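Local coordinates for protein xylulose kinase (Escherichia coli, PDB 2ITM) that phosphorylates D-xylulose to D-xylulose 5-phosphate at the expense of ATP, as a homodimeric sugar kinase of the FGGY family, at residues V14-Q27 with A55-V68. Residues are numbered along the deposited sequence; the frame is centred on the assembly and turned at random.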
ATOM      1  N   VAL A  14      37.993  -5.590  14.729  1.00 26.90           N
ATOM      2  CA  VAL A  14      39.234  -5.050  15.244  1.00 20.88           C
ATOM      3  C   VAL A  14      40.057  -4.389  14.157  1.00 31.35           C
ATOM      4  O   VAL A  14      40.126  -4.875  13.038  1.00 28.48           O
ATOM      5  CB  VAL A  14      40.079  -6.112  15.976  1.00 36.34           C
ATOM      6  CG1 VAL A  14      39.238  -6.885  16.968  1.00 30.95           C
ATOM      7  CG2 VAL A  14      40.742  -7.052  14.999  1.00 26.17           C
ATOM      8  N   ILE A  15      40.673  -3.267  14.500  1.00 30.54           N
ATOM      9  CA  ILE A  15      41.537  -2.550  13.580  1.00 24.10           C
ATOM     10  C   ILE A  15      42.909  -2.230  14.147  1.00 35.93           C
ATOM     11  O   ILE A  15      43.092  -2.130  15.364  1.00 33.69           O
ATOM     12  CB  ILE A  15      40.872  -1.264  13.084  1.00 24.75           C
ATOM     13  CG1 ILE A  15      40.829  -0.202  14.172  1.00 22.08           C
ATOM     14  CG2 ILE A  15      39.502  -1.551  12.487  1.00 28.98           C
ATOM     15  CD1 ILE A  15      40.505   1.159  13.652  1.00 23.36           C
ATOM     16  N   LEU A  16      43.861  -2.050  13.248  1.00 31.37           N
ATOM     17  CA  LEU A  16      45.213  -1.670  13.595  1.00 29.57           C
ATOM     18  C   LEU A  16      45.534  -0.324  12.989  1.00 39.23           C
ATOM     19  O   LEU A  16      45.588  -0.224  11.767  1.00 34.57           O
ATOM     20  CB  LEU A  16      46.160  -2.719  13.072  1.00 23.21           C
ATOM     21  CG  LEU A  16      47.479  -3.014  13.767  1.00 41.26           C
ATOM     22  CD1 LEU A  16      48.586  -3.130  12.782  1.00 34.81           C
ATOM     23  CD2 LEU A  16      47.831  -2.085  14.879  1.00 42.62           C
ATOM     24  N   LEU A  17      45.768   0.677  13.827  1.00 29.32           N
ATOM     25  CA  LEU A  17      46.135   2.002  13.357  1.00 25.83           C
ATOM     26  C   LEU A  17      47.628   2.185  13.458  1.00 32.89           C
ATOM     27  O   LEU A  17      48.242   1.779  14.428  1.00 39.00           O
ATOM     28  CB  LEU A  17      45.470   3.083  14.204  1.00 26.33           C
ATOM     29  CG  LEU A  17      44.051   3.591  13.987  1.00 26.79           C
ATOM     30  CD1 LEU A  17      43.919   4.949  14.597  1.00 18.93           C
ATOM     31  CD2 LEU A  17      43.686   3.628  12.524  1.00 37.49           C
ATOM     32  N   ASN A  18      48.203   2.839  12.460  1.00 37.79           N
ATOM     33  CA  ASN A  18      49.591   3.260  12.518  1.00 36.86           C
ATOM     34  C   ASN A  18      49.834   4.528  13.325  1.00 34.95           C
ATOM     35  O   ASN A  18      48.912   5.139  13.830  1.00 42.16           O
ATOM     36  CB  ASN A  18      50.175   3.386  11.110  1.00 45.78           C
ATOM     37  CG  ASN A  18      49.510   4.474  10.290  1.00 38.40           C
ATOM     38  OD1 ASN A  18      49.508   4.420   9.078  1.00 51.56           O
ATOM     39  ND2 ASN A  18      48.953   5.458  10.952  1.00 23.39           N
ATOM     40  N   GLU A  19      51.095   4.915  13.442  1.00 45.91           N
ATOM     41  CA  GLU A  19      51.440   6.152  14.112  1.00 55.92           C
ATOM     42  C   GLU A  19      50.680   7.336  13.540  1.00 45.11           C
ATOM     43  O   GLU A  19      50.237   8.203  14.276  1.00 50.66           O
ATOM     44  CB  GLU A  19      52.943   6.399  14.069  1.00 62.98           C
ATOM     45  CG  GLU A  19      53.777   5.132  14.070  1.00 76.45           C
ATOM     46  CD  GLU A  19      53.564   4.286  12.835  1.00 89.82           C
ATOM     47  OE1 GLU A  19      53.149   3.126  12.976  1.00 55.20           O
ATOM     48  OE2 GLU A  19      53.811   4.783  11.719  1.00 98.96           O
ATOM     49  N   GLN A  20      50.509   7.349  12.230  1.00 39.83           N
ATOM     50  CA  GLN A  20      49.877   8.464  11.560  1.00 41.96           C
ATOM     51  C   GLN A  20      48.361   8.422  11.652  1.00 54.11           C
ATOM     52  O   GLN A  20      47.677   9.292  11.134  1.00 45.21           O
ATOM     53  CB  GLN A  20      50.321   8.523  10.105  1.00 53.40           C
ATOM     54  CG  GLN A  20      51.532   7.666   9.792  1.00 55.68           C
ATOM     55  CD  GLN A  20      52.710   7.980  10.677  1.00 71.68           C
ATOM     56  OE1 GLN A  20      52.887   9.117  11.097  1.00 89.20           O
ATOM     57  NE2 GLN A  20      53.518   6.973  10.968  1.00 77.51           N
ATOM     58  N   GLY A  21      47.838   7.400  12.313  1.00 40.91           N
ATOM     59  CA  GLY A  21      46.412   7.295  12.527  1.00 54.41           C
ATOM     60  C   GLY A  21      45.658   6.647  11.383  1.00 49.87           C
ATOM     61  O   GLY A  21      44.441   6.823  11.252  1.00 52.76           O
ATOM     62  N   GLU A  22      46.365   5.898  10.549  1.00 44.07           N
ATOM     63  CA  GLU A  22      45.726   5.197   9.434  1.00 47.43           C
ATOM     64  C   GLU A  22      45.442   3.744   9.779  1.00 40.70           C
ATOM     65  O   GLU A  22      46.200   3.084  10.465  1.00 35.21           O
ATOM     66  CB  GLU A  22      46.584   5.254   8.165  1.00 48.14           C
ATOM     67  CG  GLU A  22      46.856   6.641   7.617  1.00 58.00           C
ATOM     68  CD  GLU A  22      48.127   6.686   6.798  1.00 69.08           C
ATOM     69  OE1 GLU A  22      48.401   5.720   6.066  1.00 67.85           O
ATOM     70  OE2 GLU A  22      48.852   7.689   6.889  1.00 61.92           O
ATOM     71  N   VAL A  23      44.404   3.223   9.174  1.00 39.35           N
ATOM     72  CA  VAL A  23      44.077   1.844   9.323  1.00 42.34           C
ATOM     73  C   VAL A  23      45.074   1.055   8.485  1.00 37.26           C
ATOM     74  O   VAL A  23      45.205   1.253   7.328  1.00 46.49           O
ATOM     75  CB  VAL A  23      42.675   1.595   8.857  1.00 48.17           C
ATOM     76  CG1 VAL A  23      42.290   0.177   9.010  1.00 36.49           C
ATOM     77  CG2 VAL A  23      41.759   2.520   9.536  1.00 38.21           C
ATOM     78  N   VAL A  24      45.770   0.156   9.128  1.00 47.63           N
ATOM     79  CA  VAL A  24      46.794  -0.652   8.553  1.00 44.03           C
ATOM     80  C   VAL A  24      46.311  -2.070   8.338  1.00 52.87           C
ATOM     81  O   VAL A  24      46.806  -2.774   7.491  1.00 39.21           O
ATOM     82  CB  VAL A  24      47.996  -0.597   9.488  1.00 53.86           C
ATOM     83  CG1 VAL A  24      48.841  -1.752   9.364  1.00 42.97           C
ATOM     84  CG2 VAL A  24      48.781   0.626   9.246  1.00 48.94           C
ATOM     85  N   ALA A  25      45.325  -2.469   9.123  1.00 41.76           N
ATOM     86  CA  ALA A  25      44.735  -3.784   9.049  1.00 37.32           C
ATOM     87  C   ALA A  25      43.422  -3.846   9.806  1.00 33.60           C
ATOM     88  O   ALA A  25      43.237  -3.153  10.764  1.00 32.79           O
ATOM     89  CB  ALA A  25      45.684  -4.852   9.544  1.00 25.88           C
ATOM     90  N   ALA A  26      42.528  -4.702   9.348  1.00 28.87           N
ATOM     91  CA  ALA A  26      41.228  -4.914   9.953  1.00 29.05           C
ATOM     92  C   ALA A  26      40.863  -6.371   9.967  1.00 33.39           C
ATOM     93  O   ALA A  26      41.359  -7.146   9.191  1.00 41.04           O
ATOM     94  CB  ALA A  26      40.193  -4.163   9.254  1.00 24.67           C
ATOM     95  N   GLN A  27      39.974  -6.722  10.863  1.00 34.94           N
ATOM     96  CA  GLN A  27      39.514  -8.058  10.978  1.00 25.41           C
ATOM     97  C   GLN A  27      38.140  -8.100  11.607  1.00 36.67           C
ATOM     98  O   GLN A  27      37.876  -7.406  12.547  1.00 27.24           O
ATOM     99  CB  GLN A  27      40.522  -8.896  11.727  1.00 37.88           C
ATOM    100  CG  GLN A  27      40.241 -10.354  11.738  1.00 64.29           C
ATOM    101  CD  GLN A  27      40.260 -10.985  10.369  1.00 59.96           C
ATOM    102  OE1 GLN A  27      41.292 -11.081   9.765  1.00 46.30           O
ATOM    103  NE2 GLN A  27      39.125 -11.428   9.908  1.00 39.12           N
ATOM    104  N   ALA A  55      39.323 -12.808  16.310  1.00 30.07           N
ATOM    105  CA  ALA A  55      39.587 -11.645  15.492  1.00 36.44           C
ATOM    106  C   ALA A  55      40.986 -11.083  15.694  1.00 29.77           C
ATOM    107  O   ALA A  55      41.649 -10.708  14.753  1.00 24.90           O
ATOM    108  CB  ALA A  55      38.552 -10.590  15.747  1.00 34.39           C
ATOM    109  N   MET A  56      41.409 -11.011  16.943  1.00 32.12           N
ATOM    110  CA  MET A  56      42.687 -10.427  17.276  1.00 29.45           C
ATOM    111  C   MET A  56      43.805 -11.360  16.844  1.00 33.24           C
ATOM    112  O   MET A  56      44.882 -10.928  16.486  1.00 31.16           O
ATOM    113  CB  MET A  56      42.778 -10.168  18.774  1.00 26.14           C
ATOM    114  CG  MET A  56      41.924  -9.016  19.274  1.00 23.07           C
ATOM    115  SD  MET A  56      42.446  -7.437  18.645  1.00 24.21           S
ATOM    116  CE  MET A  56      43.937  -7.290  19.566  1.00 28.02           C
ATOM    117  N   LYS A  57      43.535 -12.649  16.901  1.00 30.50           N
ATOM    118  CA  LYS A  57      44.473 -13.638  16.419  1.00 35.21           C
ATOM    119  C   LYS A  57      44.611 -13.573  14.910  1.00 33.09           C
ATOM    120  O   LYS A  57      45.705 -13.626  14.383  1.00 30.28           O
ATOM    121  CB  LYS A  57      44.078 -15.034  16.893  1.00 34.39           C
ATOM    122  CG  LYS A  57      44.603 -15.359  18.271  1.00 36.92           C
ATOM    123  CD  LYS A  57      43.891 -16.517  18.934  1.00 31.48           C
ATOM    124  CE  LYS A  57      44.448 -16.741  20.315  1.00 29.06           C
ATOM    125  NZ  LYS A  57      43.811 -17.855  21.011  1.00 46.03           N
ATOM    126  N   ALA A  58      43.491 -13.436  14.221  1.00 36.56           N
ATOM    127  CA  ALA A  58      43.523 -13.263  12.787  1.00 34.93           C
ATOM    128  C   ALA A  58      44.236 -11.980  12.377  1.00 40.20           C
ATOM    129  O   ALA A  58      45.005 -11.967  11.425  1.00 29.44           O
ATOM    130  CB  ALA A  58      42.146 -13.316  12.223  1.00 28.37           C
ATOM    131  N   LEU A  59      43.974 -10.902  13.100  1.00 31.41           N
ATOM    132  CA  LEU A  59      44.625  -9.626  12.828  1.00 26.42           C
ATOM    133  C   LEU A  59      46.123  -9.803  12.833  1.00 26.76           C
ATOM    134  O   LEU A  59      46.824  -9.238  12.015  1.00 27.30           O
ATOM    135  CB  LEU A  59      44.217  -8.577  13.855  1.00 27.91           C
ATOM    136  CG  LEU A  59      44.547  -7.122  13.529  1.00 29.53           C
ATOM    137  CD1 LEU A  59      43.676  -6.574  12.435  1.00 23.67           C
ATOM    138  CD2 LEU A  59      44.470  -6.260  14.742  1.00 20.48           C
ATOM    139  N   GLY A  60      46.600 -10.595  13.776  1.00 31.06           N
ATOM    140  CA  GLY A  60      48.005 -10.685  14.064  1.00 34.08           C
ATOM    141  C   GLY A  60      48.735 -11.471  12.999  1.00 37.40           C
ATOM    142  O   GLY A  60      49.897 -11.226  12.741  1.00 34.47           O
ATOM    143  N   ASP A  61      48.035 -12.415  12.384  1.00 39.09           N
ATOM    144  CA  ASP A  61      48.524 -13.103  11.202  1.00 41.03           C
ATOM    145  C   ASP A  61      48.840 -12.116  10.089  1.00 45.92           C
ATOM    146  O   ASP A  61      49.886 -12.185   9.490  1.00 39.33           O
ATOM    147  CB  ASP A  61      47.486 -14.100  10.694  1.00 58.36           C
ATOM    148  CG  ASP A  61      47.220 -15.230  11.671  1.00 75.86           C
ATOM    149  OD1 ASP A  61      48.128 -15.592  12.444  1.00 43.80           O
ATOM    150  OD2 ASP A  61      46.124 -15.817  11.730  1.00 47.74           O
ATOM    151  N   GLN A  62      47.900 -11.215   9.831  1.00 44.34           N
ATOM    152  CA  GLN A  62      48.058 -10.176   8.847  1.00 39.42           C
ATOM    153  C   GLN A  62      49.243  -9.297   9.174  1.00 35.06           C
ATOM    154  O   GLN A  62      50.043  -8.975   8.318  1.00 34.73           O
ATOM    155  CB  GLN A  62      46.829  -9.293   8.775  1.00 39.35           C
ATOM    156  CG  GLN A  62      45.670  -9.880   8.034  1.00 49.97           C
ATOM    157  CD  GLN A  62      44.466  -8.959   8.025  1.00 60.06           C
ATOM    158  OE1 GLN A  62      44.560  -7.812   7.602  1.00 45.10           O
ATOM    159  NE2 GLN A  62      43.331  -9.463   8.491  1.00 59.21           N
ATOM    160  N   HIS A  63      49.331  -8.888  10.427  1.00 40.98           N
ATOM    161  CA  HIS A  63      50.343  -7.953  10.849  1.00 26.78           C
ATOM    162  C   HIS A  63      50.660  -8.075  12.326  1.00 36.73           C
ATOM    163  O   HIS A  63      49.778  -8.164  13.147  1.00 34.87           O
ATOM    164  CB  HIS A  63      49.935  -6.522  10.527  1.00 37.16           C
ATOM    165  CG  HIS A  63      51.044  -5.541  10.706  1.00 37.80           C
ATOM    166  ND1 HIS A  63      51.612  -4.860   9.656  1.00 50.61           N
ATOM    167  CD2 HIS A  63      51.714  -5.151  11.812  1.00 48.55           C
ATOM    168  CE1 HIS A  63      52.578  -4.085  10.107  1.00 41.75           C
ATOM    169  NE2 HIS A  63      52.660  -4.243  11.413  1.00 51.25           N
ATOM    170  N   SER A  64      51.944  -8.034  12.641  1.00 28.48           N
ATOM    171  CA  SER A  64      52.380  -8.071  14.020  1.00 43.82           C
ATOM    172  C   SER A  64      51.808  -6.943  14.867  1.00 29.28           C
ATOM    173  O   SER A  64      51.722  -5.810  14.445  1.00 29.83           O
ATOM    174  CB  SER A  64      53.901  -8.119  14.120  1.00 43.16           C
ATOM    175  OG  SER A  64      54.348  -7.850  15.425  1.00 35.15           O
ATOM    176  N   LEU A  65      51.432  -7.290  16.075  1.00 37.59           N
ATOM    177  CA  LEU A  65      50.840  -6.356  17.004  1.00 40.85           C
ATOM    178  C   LEU A  65      51.819  -6.014  18.109  1.00 41.16           C
ATOM    179  O   LEU A  65      51.457  -5.393  19.097  1.00 34.75           O
ATOM    180  CB  LEU A  65      49.578  -6.965  17.594  1.00 35.52           C
ATOM    181  CG  LEU A  65      48.597  -7.519  16.576  1.00 33.47           C
ATOM    182  CD1 LEU A  65      47.334  -8.030  17.256  1.00 25.66           C
ATOM    183  CD2 LEU A  65      48.284  -6.470  15.545  1.00 21.91           C
ATOM    184  N   GLN A  66      53.057  -6.442  17.937  1.00 40.05           N
ATOM    185  CA  GLN A  66      54.073  -6.274  18.960  1.00 45.76           C
ATOM    186  C   GLN A  66      54.470  -4.819  19.173  1.00 31.30           C
ATOM    187  O   GLN A  66      55.094  -4.496  20.164  1.00 38.07           O
ATOM    188  CB  GLN A  66      55.308  -7.128  18.669  1.00 47.80           C
ATOM    189  CG  GLN A  66      55.145  -8.624  18.914  1.00 43.07           C
ATOM    190  CD  GLN A  66      54.974  -8.991  20.381  1.00 63.24           C
ATOM    191  OE1 GLN A  66      55.063 -10.158  20.745  1.00 50.91           O
ATOM    192  NE2 GLN A  66      54.721  -8.002  21.216  1.00 47.36           N
ATOM    193  N   ASP A  67      54.091  -3.948  18.247  1.00 26.53           N
ATOM    194  CA  ASP A  67      54.370  -2.519  18.387  1.00 38.10           C
ATOM    195  C   ASP A  67      53.155  -1.666  18.742  1.00 29.29           C
ATOM    196  O   ASP A  67      53.223  -0.449  18.721  1.00 36.41           O
ATOM    197  CB  ASP A  67      55.015  -1.972  17.119  1.00 51.24           C
ATOM    198  CG  ASP A  67      56.419  -2.466  16.921  1.00 65.14           C
ATOM    199  OD1 ASP A  67      57.306  -2.084  17.703  1.00 50.53           O
ATOM    200  OD2 ASP A  67      56.716  -3.248  16.010  1.00 54.20           O
ATOM    201  N   VAL A  68      52.047  -2.307  19.069  1.00 32.88           N
ATOM    202  CA  VAL A  68      50.912  -1.603  19.635  1.00 32.42           C
ATOM    203  C   VAL A  68      51.253  -1.002  20.993  1.00 32.29           C
ATOM    204  O   VAL A  68      51.856  -1.649  21.832  1.00 30.39           O
ATOM    205  CB  VAL A  68      49.684  -2.508  19.737  1.00 21.07           C
ATOM    206  CG1 VAL A  68      48.542  -1.788  20.403  1.00 19.42           C
ATOM    207  CG2 VAL A  68      49.278  -2.991  18.383  1.00 19.23           C
TER
HETATM  208  O   HOH W   1      42.496  -6.055   6.206  1.00 42.45           O
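L59 of helix 55-62 sets its two methyls against the hairpin formed by strands 14-17 and 23-27. With CG anti to the backbone N (chi1 -166°), CD2 meets V14 CG2 at 3.8 Å, while CD1 lies on the backbone of A26, 3.7 Å from its C, and near A25 CB. V14 CG1 turns to M56 SD, 3.7 Å away. L16 fills the other end of this apolar layer: CG touches L65 CD2, CD2 reaches V68 CG2, and CD1 approaches the H63 ring obliquely and off-centre, 4.2 Å from its centroid, in a CH-pi contact. I3 of the adjoining strand 2-7 touches L16, M56, L59 and V68. The side along edge strand 23-27 is more open and polar. There Q62 NE2 donates to A26 O (3.1 Å, 152° at the hydrogen), and a water donates to Q62 OE1. The Q27 chain lies over A55 O and A58 CB, its CG 3.3 Å from A55 O; an alanine here would probably open a gap over A58 CB and leave the Q62 amide without its neighbour. Apolar packing thus seats the helix on the sheet of this actin-like ATPase domain, while one side-chain amide bonds to the edge-strand backbone.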